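Local coordinates for protein signal recognition particle subunit SRP68 (Chaetomium thermophilum, PDB 4P3G) that probably binds and remodels the RNA of the signal recognition particle, which targets secretory and membrane proteins to the endoplasmic reticulum, through this RNA-binding domain, at residues Q76-M90 and T105-I119. Sequence-based numbering, arbitrary orientation.
Sequences QLLTAERAWAHAMAM and TRSHIVSRLEKGARI. With PO4 (phosphate ion), chain E.
H86 holds CG anti to the backbone N (chi1 -172°) and H108 adopts the same first torsion, which brings their rings together on one flank of an antiparallel pair of helices in the all-helical RNA-binding domain. The axes run at 162° and approach to 7.9 Å, consistent with the small residues at the crossing: the CA atoms of A80 and G116 lie 4.2 Å apart, and A83 CB rests against R112 O at 3.3 Å. The imidazoles are nearly perpendicular, planes at 89°, and H86 NE2 approaches H108 CE1 at 3.6 Å in an oblique pair. R112, bent at chi2 and chi3, lays its CG beside H86 CD2 at 3.8 Å. An alanine in place of H86 would be likely to leave the H108 ring without its aromatic neighbour and open a gap beside R112 CG and CD. Selenomethionine M90 meets H108 from the next turn, SE 4.1 Å from the ring centroid and well off its normal. A87 CB fits between I109 and L113, while L113 also touches A153 and E156 of helix 136-156. No hydrogen bond crosses between segments 76-90 and 105-119. At the far end, I119 closes the interface: its side chain crosses that of T79 at about a right angle, CD1 against CG2, and its CG2 lies 3.5 Å from Q76 O.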
ATOM      1  N   GLN A  76     -21.725 -17.619 -27.091  1.00 80.88           N
ATOM      2  CA  GLN A  76     -21.146 -17.825 -25.774  1.00 84.16           C
ATOM      3  C   GLN A  76     -21.287 -16.612 -24.859  1.00 87.04           C
ATOM      4  O   GLN A  76     -21.527 -16.752 -23.664  1.00 90.33           O
ATOM      5  CB  GLN A  76     -19.681 -18.198 -25.906  1.00 87.64           C
ATOM      6  CG  GLN A  76     -19.475 -19.479 -26.673  1.00 97.38           C
ATOM      7  CD  GLN A  76     -20.207 -20.648 -26.053  1.00106.65           C
ATOM      8  OE1 GLN A  76     -21.288 -21.023 -26.503  1.00110.65           O
ATOM      9  NE2 GLN A  76     -19.614 -21.239 -25.014  1.00110.00           N
ATOM     10  N   LEU A  77     -21.120 -15.423 -25.415  1.00 84.80           N
ATOM     11  CA  LEU A  77     -21.244 -14.205 -24.635  1.00 79.72           C
ATOM     12  C   LEU A  77     -22.679 -14.059 -24.111  1.00 78.12           C
ATOM     13  O   LEU A  77     -22.910 -13.858 -22.912  1.00 76.96           O
ATOM     14  CB  LEU A  77     -20.868 -13.017 -25.509  1.00 80.58           C
ATOM     15  CG  LEU A  77     -19.365 -13.057 -25.800  1.00 81.97           C
ATOM     16  CD1 LEU A  77     -18.880 -11.802 -26.517  1.00 83.68           C
ATOM     17  CD2 LEU A  77     -18.559 -13.335 -24.532  1.00 79.39           C
ATOM     18  N   LEU A  78     -23.642 -14.209 -25.013  1.00 79.11           N
ATOM     19  CA  LEU A  78     -25.054 -14.070 -24.663  1.00 82.21           C
ATOM     20  C   LEU A  78     -25.397 -15.102 -23.599  1.00 85.21           C
ATOM     21  O   LEU A  78     -26.165 -14.835 -22.667  1.00 88.97           O
ATOM     22  CB  LEU A  78     -25.945 -14.256 -25.891  1.00 81.26           C
ATOM     23  CG  LEU A  78     -25.731 -13.155 -26.937  1.00 86.76           C
ATOM     24  CD1 LEU A  78     -26.543 -13.371 -28.229  1.00 90.35           C
ATOM     25  CD2 LEU A  78     -25.988 -11.782 -26.342  1.00 88.18           C
ATOM     26  N   THR A  79     -24.824 -16.287 -23.741  1.00 80.81           N
ATOM     27  CA  THR A  79     -25.099 -17.341 -22.794  1.00 81.09           C
ATOM     28  C   THR A  79     -24.590 -16.977 -21.423  1.00 83.10           C
ATOM     29  O   THR A  79     -25.321 -17.068 -20.447  1.00 87.54           O
ATOM     30  CB  THR A  79     -24.471 -18.658 -23.245  1.00 87.35           C
ATOM     31  OG1 THR A  79     -24.919 -18.960 -24.577  1.00 98.43           O
ATOM     32  CG2 THR A  79     -24.903 -19.770 -22.327  1.00 87.84           C
ATOM     33  N   ALA A  80     -23.341 -16.533 -21.362  1.00 84.04           N
ATOM     34  CA  ALA A  80     -22.708 -16.156 -20.100  1.00 77.00           C
ATOM     35  C   ALA A  80     -23.384 -14.921 -19.509  1.00 75.99           C
ATOM     36  O   ALA A  80     -23.668 -14.860 -18.298  1.00 74.37           O
ATOM     37  CB  ALA A  80     -21.228 -15.912 -20.311  1.00 70.51           C
ATOM     38  N   GLU A  81     -23.628 -13.938 -20.368  1.00 68.94           N
ATOM     39  CA  GLU A  81     -24.230 -12.693 -19.924  1.00 78.76           C
ATOM     40  C   GLU A  81     -25.637 -12.904 -19.357  1.00 89.44           C
ATOM     41  O   GLU A  81     -26.074 -12.163 -18.473  1.00 95.63           O
ATOM     42  CB  GLU A  81     -24.269 -11.677 -21.064  1.00 81.53           C
ATOM     43  CG  GLU A  81     -22.969 -10.947 -21.256  1.00 77.70           C
ATOM     44  CD  GLU A  81     -22.605 -10.091 -20.063  1.00 78.25           C
ATOM     45  OE1 GLU A  81     -23.201  -8.998 -19.937  1.00 80.60           O
ATOM     46  OE2 GLU A  81     -21.746 -10.520 -19.245  1.00 68.89           O
ATOM     47  N   ARG A  82     -26.360 -13.891 -19.877  1.00 90.29           N
ATOM     48  CA  ARG A  82     -27.710 -14.140 -19.384  1.00 86.03           C
ATOM     49  C   ARG A  82     -27.678 -14.646 -17.925  1.00 82.14           C
ATOM     50  O   ARG A  82     -28.428 -14.173 -17.078  1.00 84.98           O
ATOM     51  CB  ARG A  82     -28.452 -15.121 -20.303  1.00 86.67           C
ATOM     52  CG  ARG A  82     -29.956 -15.185 -20.041  1.00 94.06           C
ATOM     53  CD  ARG A  82     -30.673 -16.066 -21.045  1.00 96.15           C
ATOM     54  NE  ARG A  82     -30.372 -17.467 -20.783  1.00 98.49           N
ATOM     55  CZ  ARG A  82     -30.987 -18.491 -21.358  1.00100.94           C
ATOM     56  NH1 ARG A  82     -31.933 -18.281 -22.268  1.00102.30           N
ATOM     57  NH2 ARG A  82     -30.632 -19.730 -21.044  1.00100.43           N
ATOM     58  N   ALA A  83     -26.752 -15.541 -17.613  1.00 76.29           N
ATOM     59  CA  ALA A  83     -26.600 -16.037 -16.243  1.00 74.35           C
ATOM     60  C   ALA A  83     -26.230 -14.903 -15.300  1.00 77.62           C
ATOM     61  O   ALA A  83     -26.636 -14.887 -14.143  1.00 80.80           O
ATOM     62  CB  ALA A  83     -25.546 -17.130 -16.182  1.00 68.53           C
ATOM     63  N   TRP A  84     -25.406 -13.989 -15.799  1.00 75.56           N
ATOM     64  CA  TRP A  84     -24.986 -12.834 -15.046  1.00 74.16           C
ATOM     65  C   TRP A  84     -26.204 -11.972 -14.713  1.00 77.25           C
ATOM     66  O   TRP A  84     -26.358 -11.477 -13.579  1.00 74.89           O
ATOM     67  CB  TRP A  84     -23.981 -12.028 -15.859  1.00 73.66           C
ATOM     68  CG  TRP A  84     -23.434 -10.854 -15.126  1.00 71.75           C
ATOM     69  CD1 TRP A  84     -22.419 -10.867 -14.212  1.00 68.38           C
ATOM     70  CD2 TRP A  84     -23.884  -9.493 -15.213  1.00 61.47           C
ATOM     71  NE1 TRP A  84     -22.210  -9.598 -13.729  1.00 66.63           N
ATOM     72  CE2 TRP A  84     -23.088  -8.736 -14.336  1.00 58.76           C
ATOM     73  CE3 TRP A  84     -24.884  -8.847 -15.946  1.00 63.27           C
ATOM     74  CZ2 TRP A  84     -23.263  -7.368 -14.163  1.00 60.21           C
ATOM     75  CZ3 TRP A  84     -25.053  -7.472 -15.786  1.00 58.08           C
ATOM     76  CH2 TRP A  84     -24.247  -6.754 -14.901  1.00 62.58           C
ATOM     77  N   ALA A  85     -27.066 -11.792 -15.711  1.00 75.58           N
ATOM     78  CA  ALA A  85     -28.254 -10.954 -15.577  1.00 73.93           C
ATOM     79  C   ALA A  85     -29.181 -11.538 -14.515  1.00 78.49           C
ATOM     80  O   ALA A  85     -29.705 -10.840 -13.637  1.00 81.54           O
ATOM     81  CB  ALA A  85     -28.974 -10.876 -16.905  1.00 61.42           C
ATOM     82  N   HIS A  86     -29.355 -12.847 -14.594  1.00 74.86           N
ATOM     83  CA  HIS A  86     -30.229 -13.545 -13.679  1.00 73.19           C
ATOM     84  C   HIS A  86     -29.682 -13.370 -12.259  1.00 76.73           C
ATOM     85  O   HIS A  86     -30.428 -13.091 -11.317  1.00 83.69           O
ATOM     86  CB  HIS A  86     -30.359 -15.012 -14.106  1.00 68.93           C
ATOM     87  CG  HIS A  86     -31.385 -15.779 -13.341  1.00 79.43           C
ATOM     88  ND1 HIS A  86     -32.272 -15.185 -12.469  1.00 83.99           N
ATOM     89  CD2 HIS A  86     -31.647 -17.110 -13.291  1.00 85.47           C
ATOM     90  CE1 HIS A  86     -33.026 -16.113 -11.909  1.00 88.00           C
ATOM     91  NE2 HIS A  86     -32.664 -17.290 -12.391  1.00 89.26           N
ATOM     92  N   ALA A  87     -28.372 -13.523 -12.112  1.00 75.49           N
ATOM     93  CA  ALA A  87     -27.738 -13.366 -10.813  1.00 76.21           C
ATOM     94  C   ALA A  87     -27.886 -11.930 -10.313  1.00 83.19           C
ATOM     95  O   ALA A  87     -28.198 -11.716  -9.140  1.00 88.24           O
ATOM     96  CB  ALA A  87     -26.297 -13.758 -10.879  1.00 70.38           C
HETATM   97  N   MSE A  88     -27.706 -10.950 -11.198  1.00 80.85           N
HETATM   98  CA  MSE A  88     -27.775  -9.548 -10.784  1.00 82.57           C
HETATM   99  C   MSE A  88     -29.183  -9.112 -10.455  1.00 87.99           C
HETATM  100  O   MSE A  88     -29.385  -8.230  -9.620  1.00 92.60           O
HETATM  101  CB  MSE A  88     -27.211  -8.617 -11.853  1.00 81.92           C
HETATM  102  CG  MSE A  88     -25.692  -8.642 -11.994  1.00 78.27           C
HETATM  103 SE   MSE A  88     -24.674  -8.317 -10.366  1.00 97.79          SE
HETATM  104  CE  MSE A  88     -24.317 -10.149  -9.766  1.00 64.67           C
ATOM    105  N   ALA A  89     -30.153  -9.729 -11.127  1.00 85.57           N
ATOM    106  CA  ALA A  89     -31.561  -9.438 -10.897  1.00 79.07           C
ATOM    107  C   ALA A  89     -32.046  -9.909  -9.528  1.00 82.44           C
ATOM    108  O   ALA A  89     -32.780  -9.188  -8.854  1.00 89.84           O
ATOM    109  CB  ALA A  89     -32.402 -10.052 -11.989  1.00 75.97           C
HETATM  110  N   MSE A  90     -31.654 -11.111  -9.113  1.00 74.70           N
HETATM  111  CA  MSE A  90     -32.043 -11.593  -7.786  1.00 83.98           C
HETATM  112  C   MSE A  90     -31.392 -10.754  -6.701  1.00 83.99           C
HETATM  113  O   MSE A  90     -32.024 -10.368  -5.718  1.00 87.92           O
HETATM  114  CB  MSE A  90     -31.669 -13.054  -7.601  1.00 79.07           C
HETATM  115  CG  MSE A  90     -32.215 -13.927  -8.691  1.00 78.06           C
HETATM  116 SE   MSE A  90     -31.731 -15.784  -8.465  1.00116.40          SE
HETATM  117  CE  MSE A  90     -32.759 -16.178  -6.879  1.00 85.72           C
ATOM    118  N   THR A 105     -30.950 -18.303  -1.636  1.00121.32           N
ATOM    119  CA  THR A 105     -30.967 -17.392  -2.762  1.00111.37           C
ATOM    120  C   THR A 105     -29.545 -17.068  -3.123  1.00100.30           C
ATOM    121  O   THR A 105     -29.216 -16.933  -4.294  1.00103.81           O
ATOM    122  CB  THR A 105     -31.772 -16.122  -2.450  1.00112.93           C
ATOM    123  OG1 THR A 105     -33.155 -16.469  -2.319  1.00119.84           O
ATOM    124  CG2 THR A 105     -31.635 -15.100  -3.563  1.00110.03           C
ATOM    125  N   ARG A 106     -28.698 -16.931  -2.113  1.00 93.49           N
ATOM    126  CA  ARG A 106     -27.286 -16.675  -2.371  1.00 89.39           C
ATOM    127  C   ARG A 106     -26.692 -17.826  -3.159  1.00 82.76           C
ATOM    128  O   ARG A 106     -25.872 -17.616  -4.036  1.00 76.48           O
ATOM    129  CB  ARG A 106     -26.501 -16.461  -1.077  1.00 90.39           C
ATOM    130  CG  ARG A 106     -25.037 -16.159  -1.345  1.00 91.24           C
ATOM    131  CD  ARG A 106     -24.265 -15.984  -0.051  1.00 95.45           C
ATOM    132  NE  ARG A 106     -24.743 -14.793   0.635  1.00 98.75           N
ATOM    133  CZ  ARG A 106     -24.319 -13.561   0.365  1.00100.61           C
ATOM    134  NH1 ARG A 106     -23.376 -13.361  -0.555  1.00 93.03           N
ATOM    135  NH2 ARG A 106     -24.825 -12.529   1.033  1.00106.21           N
ATOM    136  N   SER A 107     -27.112 -19.045  -2.840  1.00 89.77           N
ATOM    137  CA  SER A 107     -26.577 -20.214  -3.516  1.00 96.53           C
ATOM    138  C   SER A 107     -26.927 -20.215  -5.000  1.00 97.05           C
ATOM    139  O   SER A 107     -26.087 -20.556  -5.835  1.00 94.92           O
ATOM    140  CB  SER A 107     -27.089 -21.485  -2.866  1.00109.33           C
ATOM    141  OG  SER A 107     -26.715 -22.605  -3.649  1.00119.52           O
ATOM    142  N   HIS A 108     -28.165 -19.821  -5.313  1.00100.63           N
ATOM    143  CA  HIS A 108     -28.667 -19.761  -6.689  1.00102.96           C
ATOM    144  C   HIS A 108     -27.978 -18.630  -7.468  1.00 92.98           C
ATOM    145  O   HIS A 108     -27.654 -18.762  -8.648  1.00 89.61           O
ATOM    146  CB  HIS A 108     -30.186 -19.574  -6.689  1.00111.95           C
ATOM    147  CG  HIS A 108     -30.828 -19.771  -8.024  1.00129.01           C
ATOM    148  ND1 HIS A 108     -31.985 -19.129  -8.398  1.00137.21           N
ATOM    149  CD2 HIS A 108     -30.480 -20.553  -9.086  1.00131.19           C
ATOM    150  CE1 HIS A 108     -32.325 -19.491  -9.626  1.00133.38           C
ATOM    151  NE2 HIS A 108     -31.424 -20.359 -10.058  1.00129.86           N
ATOM    152  N   ILE A 109     -27.779 -17.506  -6.794  1.00 84.24           N
ATOM    153  CA  ILE A 109     -27.048 -16.384  -7.363  1.00 79.23           C
ATOM    154  C   ILE A 109     -25.619 -16.790  -7.704  1.00 76.74           C
ATOM    155  O   ILE A 109     -25.118 -16.487  -8.773  1.00 79.49           O
ATOM    156  CB  ILE A 109     -27.037 -15.208  -6.392  1.00 70.42           C
ATOM    157  CG1 ILE A 109     -28.437 -14.602  -6.351  1.00 73.82           C
ATOM    158  CG2 ILE A 109     -26.057 -14.167  -6.847  1.00 65.48           C
ATOM    159  CD1 ILE A 109     -28.557 -13.436  -5.433  1.00 80.36           C
ATOM    160  N   VAL A 110     -24.976 -17.499  -6.794  1.00 76.68           N
ATOM    161  CA  VAL A 110     -23.626 -17.957  -7.029  1.00 77.54           C
ATOM    162  C   VAL A 110     -23.579 -18.969  -8.172  1.00 81.46           C
ATOM    163  O   VAL A 110     -22.689 -18.877  -9.017  1.00 84.35           O
ATOM    164  CB  VAL A 110     -23.017 -18.526  -5.754  1.00 79.44           C
ATOM    165  CG1 VAL A 110     -21.754 -19.297  -6.072  1.00 80.87           C
ATOM    166  CG2 VAL A 110     -22.717 -17.387  -4.778  1.00 72.71           C
ATOM    167  N   SER A 111     -24.557 -19.885  -8.226  1.00 82.22           N
ATOM    168  CA  SER A 111     -24.687 -20.887  -9.312  1.00 76.62           C
ATOM    169  C   SER A 111     -24.683 -20.283 -10.696  1.00 74.70           C
ATOM    170  O   SER A 111     -24.113 -20.847 -11.626  1.00 75.58           O
ATOM    171  CB  SER A 111     -25.985 -21.666  -9.195  1.00 79.72           C
ATOM    172  OG  SER A 111     -25.992 -22.509  -8.081  1.00 91.92           O
ATOM    173  N   ARG A 112     -25.373 -19.156 -10.822  1.00 71.41           N
ATOM    174  CA  ARG A 112     -25.527 -18.457 -12.077  1.00 75.26           C
ATOM    175  C   ARG A 112     -24.206 -17.912 -12.507  1.00 75.60           C
ATOM    176  O   ARG A 112     -23.745 -18.160 -13.620  1.00 82.01           O
ATOM    177  CB  ARG A 112     -26.538 -17.310 -11.958  1.00 84.06           C
ATOM    178  CG  ARG A 112     -27.967 -17.627 -12.389  1.00 91.15           C
ATOM    179  CD  ARG A 112     -28.363 -19.044 -12.036  1.00 98.22           C
ATOM    180  NE  ARG A 112     -28.204 -19.949 -13.173  1.00103.68           N
ATOM    181  CZ  ARG A 112     -28.143 -21.270 -13.058  1.00109.00           C
ATOM    182  NH1 ARG A 112     -28.218 -21.839 -11.853  1.00105.97           N
ATOM    183  NH2 ARG A 112     -27.995 -22.018 -14.146  1.00112.56           N
ATOM    184  N   LEU A 113     -23.589 -17.174 -11.599  1.00 74.10           N
ATOM    185  CA  LEU A 113     -22.283 -16.593 -11.851  1.00 74.17           C
ATOM    186  C   LEU A 113     -21.214 -17.640 -12.139  1.00 71.53           C
ATOM    187  O   LEU A 113     -20.395 -17.459 -13.032  1.00 69.30           O
ATOM    188  CB  LEU A 113     -21.881 -15.759 -10.654  1.00 74.76           C
ATOM    189  CG  LEU A 113     -22.703 -14.503 -10.436  1.00 70.54           C
ATOM    190  CD1 LEU A 113     -22.211 -13.893  -9.158  1.00 69.82           C
ATOM    191  CD2 LEU A 113     -22.499 -13.553 -11.583  1.00 69.64           C
ATOM    192  N   GLU A 114     -21.224 -18.735 -11.386  1.00 72.84           N
ATOM    193  CA  GLU A 114     -20.219 -19.769 -11.586  1.00 79.14           C
ATOM    194  C   GLU A 114     -20.424 -20.398 -12.971  1.00 82.58           C
ATOM    195  O   GLU A 114     -19.466 -20.761 -13.653  1.00 88.43           O
ATOM    196  CB  GLU A 114     -20.269 -20.822 -10.470  1.00 80.70           C
ATOM    197  CG  GLU A 114     -19.920 -20.316  -9.078  1.00 79.55           C
ATOM    198  CD  GLU A 114     -19.937 -21.433  -8.012  1.00 96.47           C
ATOM    199  OE1 GLU A 114     -20.583 -22.479  -8.234  1.00104.45           O
ATOM    200  OE2 GLU A 114     -19.330 -21.262  -6.926  1.00103.36           O
ATOM    201  N   LYS A 115     -21.680 -20.515 -13.386  1.00 81.44           N
ATOM    202  CA  LYS A 115     -21.991 -21.008 -14.722  1.00 76.05           C
ATOM    203  C   LYS A 115     -21.506 -20.037 -15.795  1.00 73.38           C
ATOM    204  O   LYS A 115     -20.901 -20.432 -16.786  1.00 74.67           O
ATOM    205  CB  LYS A 115     -23.485 -21.207 -14.879  1.00 81.28           C
ATOM    206  CG  LYS A 115     -23.824 -21.752 -16.250  1.00 88.90           C
ATOM    207  CD  LYS A 115     -25.285 -21.702 -16.513  1.00 95.27           C
ATOM    208  CE  LYS A 115     -25.590 -22.259 -17.872  1.00 97.17           C
ATOM    209  NZ  LYS A 115     -27.040 -22.136 -18.093  1.00100.24           N
ATOM    210  N   GLY A 116     -21.768 -18.755 -15.593  1.00 71.65           N
ATOM    211  CA  GLY A 116     -21.297 -17.752 -16.524  1.00 75.66           C
ATOM    212  C   GLY A 116     -19.771 -17.758 -16.608  1.00 83.02           C
ATOM    213  O   GLY A 116     -19.206 -17.607 -17.702  1.00 87.34           O
ATOM    214  N   ALA A 117     -19.101 -17.940 -15.465  1.00 82.06           N
ATOM    215  CA  ALA A 117     -17.637 -18.003 -15.435  1.00 76.66           C
ATOM    216  C   ALA A 117     -17.146 -19.184 -16.264  1.00 77.95           C
ATOM    217  O   ALA A 117     -16.278 -19.025 -17.125  1.00 82.92           O
ATOM    218  CB  ALA A 117     -17.144 -18.128 -14.022  1.00 74.80           C
ATOM    219  N   ARG A 118     -17.733 -20.356 -16.036  1.00 72.70           N
ATOM    220  CA  ARG A 118     -17.334 -21.557 -16.762  1.00 75.18           C
ATOM    221  C   ARG A 118     -17.474 -21.348 -18.274  1.00 83.15           C
ATOM    222  O   ARG A 118     -16.597 -21.735 -19.047  1.00 88.02           O
ATOM    223  CB  ARG A 118     -18.193 -22.745 -16.330  1.00 72.53           C
ATOM    224  CG  ARG A 118     -17.811 -23.321 -15.006  1.00 74.45           C
ATOM    225  CD  ARG A 118     -18.471 -24.660 -14.731  1.00 81.68           C
ATOM    226  NE  ARG A 118     -19.928 -24.573 -14.729  1.00 88.96           N
ATOM    227  CZ  ARG A 118     -20.661 -24.343 -13.644  1.00 92.08           C
ATOM    228  NH1 ARG A 118     -20.067 -24.142 -12.481  1.00 93.75           N
ATOM    229  NH2 ARG A 118     -21.982 -24.283 -13.721  1.00 93.58           N
ATOM    230  N   ILE A 119     -18.555 -20.698 -18.694  1.00 80.73           N
ATOM    231  CA  ILE A 119     -18.765 -20.487 -20.117  1.00 86.32           C
ATOM    232  C   ILE A 119     -17.706 -19.550 -20.680  1.00 81.03           C
ATOM    233  O   ILE A 119     -17.121 -19.825 -21.725  1.00 79.62           O
ATOM    234  CB  ILE A 119     -20.197 -19.934 -20.409  1.00 68.48           C
ATOM    235  CG1 ILE A 119     -21.227 -21.020 -20.146  1.00 65.03           C
ATOM    236  CG2 ILE A 119     -20.337 -19.462 -21.869  1.00 61.11           C
ATOM    237  CD1 ILE A 119     -22.605 -20.452 -19.884  1.00 68.90           C
TER
HETATM  238  P   PO4 E 301     -16.951 -23.721 -11.076  1.00142.27           P
HETATM  239  O1  PO4 E 301     -18.003 -22.702 -11.434  1.00137.60           O
HETATM  240  O2  PO4 E 301     -15.658 -23.393 -11.797  1.00142.09           O
HETATM  241  O3  PO4 E 301     -17.407 -25.104 -11.481  1.00144.45           O
HETATM  242  O4  PO4 E 301     -16.736 -23.717  -9.579  1.00146.55           O